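Local coordinates for inorganic pyrophosphatase (Coxiella burnetii, PDB 3TR4), which probably hydrolyses inorganic pyrophosphate to two phosphate ions with the help of divalent metal ions such as magnesium, working as a homohexamer, at residues 88-94 and 107-113. Residues are numbered along the deposited sequence; the frame is centred on the assembly and turned at random.
Sequences RVRALGI and VLAVPVV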
loop_
_atom_site.group_PDB
_atom_site.type_symbol
_atom_site.label_atom_id
_atom_site.label_comp_id
_atom_site.label_asym_id
_atom_site.label_seq_id
_atom_site.Cartn_x
_atom_site.Cartn_y
_atom_site.Cartn_z
ATOM N N ARG B 88 -1.836 -12.850 -21.877
ATOM C CA ARG B 88 -2.655 -13.619 -22.797
ATOM C C ARG B 88 -3.978 -13.967 -22.131
ATOM O O ARG B 88 -4.002 -14.542 -21.041
ATOM C CB ARG B 88 -1.912 -14.886 -23.228
ATOM C CG ARG B 88 -0.646 -14.596 -24.029
ATOM C CD ARG B 88 0.160 -15.856 -24.311
ATOM N NE ARG B 88 -0.652 -16.897 -24.932
ATOM C CZ ARG B 88 -0.761 -18.135 -24.461
ATOM N NH1 ARG B 88 -0.102 -18.490 -23.366
ATOM N NH2 ARG B 88 -1.525 -19.021 -25.084
ATOM N N VAL B 89 -5.077 -13.615 -22.791
ATOM C CA VAL B 89 -6.402 -13.766 -22.202
ATOM C C VAL B 89 -7.376 -14.470 -23.140
ATOM O O VAL B 89 -7.087 -14.684 -24.317
ATOM C CB VAL B 89 -6.994 -12.388 -21.800
ATOM C CG1 VAL B 89 -6.062 -11.666 -20.845
ATOM C CG2 VAL B 89 -7.252 -11.538 -23.031
ATOM N N ARG B 90 -8.530 -14.839 -22.597
ATOM C CA ARG B 90 -9.595 -15.454 -23.374
ATOM C C ARG B 90 -10.904 -14.752 -23.029
ATOM O O ARG B 90 -11.153 -14.439 -21.865
ATOM C CB ARG B 90 -9.683 -16.954 -23.074
ATOM C CG ARG B 90 -9.774 -17.282 -21.592
ATOM C CD ARG B 90 -9.714 -18.786 -21.334
ATOM N NE ARG B 90 -9.820 -19.090 -19.910
ATOM C CZ ARG B 90 -10.970 -19.254 -19.264
ATOM N NH1 ARG B 90 -12.118 -19.147 -19.919
ATOM N NH2 ARG B 90 -10.971 -19.524 -17.966
ATOM N N ALA B 91 -11.735 -14.500 -24.035
ATOM C CA ALA B 91 -12.965 -13.735 -23.832
ATOM C C ALA B 91 -14.112 -14.550 -23.232
ATOM O O ALA B 91 -14.245 -15.747 -23.484
ATOM C CB ALA B 91 -13.409 -13.082 -25.136
ATOM N N LEU B 92 -14.939 -13.878 -22.435
ATOM C CA LEU B 92 -16.145 -14.473 -21.878
ATOM C C LEU B 92 -17.368 -13.828 -22.510
ATOM O O LEU B 92 -18.423 -14.447 -22.642
ATOM C CB LEU B 92 -16.197 -14.252 -20.370
ATOM C CG LEU B 92 -15.107 -14.899 -19.521
ATOM C CD1 LEU B 92 -15.307 -14.523 -18.063
ATOM C CD2 LEU B 92 -15.121 -16.414 -19.699
ATOM N N GLY B 93 -17.224 -12.565 -22.887
ATOM C CA GLY B 93 -18.337 -11.811 -23.422
ATOM C C GLY B 93 -17.925 -10.382 -23.693
ATOM O O GLY B 93 -16.736 -10.062 -23.723
ATOM N N ILE B 94 -18.910 -9.519 -23.892
ATOM C CA ILE B 94 -18.628 -8.127 -24.204
ATOM C C ILE B 94 -19.651 -7.206 -23.551
ATOM O O ILE B 94 -20.840 -7.515 -23.503
ATOM C CB ILE B 94 -18.569 -7.901 -25.732
ATOM C CG1 ILE B 94 -18.271 -6.436 -26.061
ATOM C CG2 ILE B 94 -19.857 -8.376 -26.400
ATOM C CD1 ILE B 94 -17.976 -6.199 -27.530
ATOM N N VAL B 107 -14.580 -5.764 -24.399
ATOM C CA VAL B 107 -14.551 -7.208 -24.216
ATOM C C VAL B 107 -14.211 -7.544 -22.768
ATOM O O VAL B 107 -13.343 -6.918 -22.165
ATOM C CB VAL B 107 -13.527 -7.872 -25.158
ATOM C CG1 VAL B 107 -13.294 -9.322 -24.766
ATOM C CG2 VAL B 107 -14.002 -7.776 -26.601
ATOM N N LEU B 108 -14.920 -8.517 -22.203
ATOM C CA LEU B 108 -14.593 -9.024 -20.876
ATOM C C LEU B 108 -13.808 -10.323 -21.022
ATOM O O LEU B 108 -14.222 -11.228 -21.749
ATOM C CB LEU B 108 -15.865 -9.265 -20.059
ATOM C CG LEU B 108 -15.641 -9.701 -18.607
ATOM C CD1 LEU B 108 -14.971 -8.591 -17.814
ATOM C CD2 LEU B 108 -16.950 -10.113 -17.950
ATOM N N ALA B 109 -12.674 -10.415 -20.334
ATOM C CA ALA B 109 -11.798 -11.574 -20.476
ATOM C C ALA B 109 -11.216 -12.053 -19.151
ATOM O O ALA B 109 -11.299 -11.362 -18.133
ATOM C CB ALA B 109 -10.677 -11.267 -21.466
ATOM N N VAL B 110 -10.631 -13.250 -19.185
ATOM C CA VAL B 110 -9.889 -13.820 -18.063
ATOM C C VAL B 110 -8.573 -14.365 -18.613
ATOM O O VAL B 110 -8.447 -14.563 -19.819
ATOM C CB VAL B 110 -10.669 -14.963 -17.381
ATOM C CG1 VAL B 110 -11.824 -14.407 -16.551
ATOM C CG2 VAL B 110 -11.175 -15.951 -18.417
ATOM N N PRO B 111 -7.583 -14.613 -17.739
ATOM C CA PRO B 111 -6.316 -15.131 -18.268
ATOM C C PRO B 111 -6.522 -16.504 -18.897
ATOM O O PRO B 111 -7.471 -17.202 -18.525
ATOM C CB PRO B 111 -5.437 -15.257 -17.016
ATOM C CG PRO B 111 -6.067 -14.348 -16.002
ATOM C CD PRO B 111 -7.538 -14.430 -16.277
ATOM N N VAL B 112 -5.668 -16.884 -19.844
ATOM C CA VAL B 112 -5.720 -18.239 -20.384
ATOM C C VAL B 112 -5.516 -19.226 -19.239
ATOM O O VAL B 112 -4.937 -18.880 -18.210
ATOM C CB VAL B 112 -4.665 -18.478 -21.486
ATOM C CG1 VAL B 112 -4.967 -17.616 -22.713
ATOM C CG2 VAL B 112 -3.265 -18.206 -20.962
ATOM N N VAL B 113 -6.001 -20.451 -19.410
ATOM C CA VAL B 113 -5.938 -21.447 -18.339
ATOM C C VAL B 113 -4.514 -21.671 -17.829
ATOM O O VAL B 113 -4.285 -21.765 -16.624
ATOM C CB VAL B 113 -6.550 -22.790 -18.777
ATOM C CG1 VAL B 113 -6.363 -23.834 -17.691
ATOM C CG2 VAL B 113 -8.029 -22.609 -19.113
HETATM O O HOH W 1 -8.303 -19.276 -16.719
#
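Arg90 lays its guanidinium across Val110, whose CG2 sits over the centre of that flat group, 3.4 Å from Arg90 CZ. Their backbones form an antiparallel hydrogen-bonded pair: Arg90 N gives a 2.8 Å bond to Val110 O, nearly in line with the carbonyl, and Val110 N returns one to Arg90 O. The arginine reaches its neighbour because CG stands between the backbone N and carbonyl carbon (chi1 52°) and the chain then runs out extended to NE, across the line of strand 106-111, which brings NE to Pro111 O. There NE makes a weak hydrogen bond to Pro111 O, 3.3 Å away, while a water in the guanidinium plane accepts from NH2 and donates to that same oxygen. NH1 bonds to Ile122 O and NH2 weakly to Tyr119 O, so backbone carbonyls and the water take up the donors of this buried charge. The other branch of Val110, CG1, meets Leu92 CD1 at 3.8 Å, the two side chains crossing at about a right angle.

The two segments are arms of a beta hairpin, strands 86-99 and 106-111, in the core beta-sheet of the soluble pyrophosphatase fold; strand 106-111 also runs parallel to strand 72-75, which carries the metal ligand Asp72. Between Ala91 and Gly93 the register slips by one in a classic beta bulge: Leu108 O takes a nearly straight 2.8 Å bond from Leu92 N and a weak one from Gly93 N, and Leu108 N closes the pair on Gly93 O.

At the far end the chain leaves the strand, yet Val112 N still bonds to Arg88 O (3.1 Å). Val112 spreads both methyls over that carbonyl, CG1 at 3.6 Å from Arg88 O, and its CG2 lies over one face of the Arg88 guanidinium, which forms a salt bridge with Asp16.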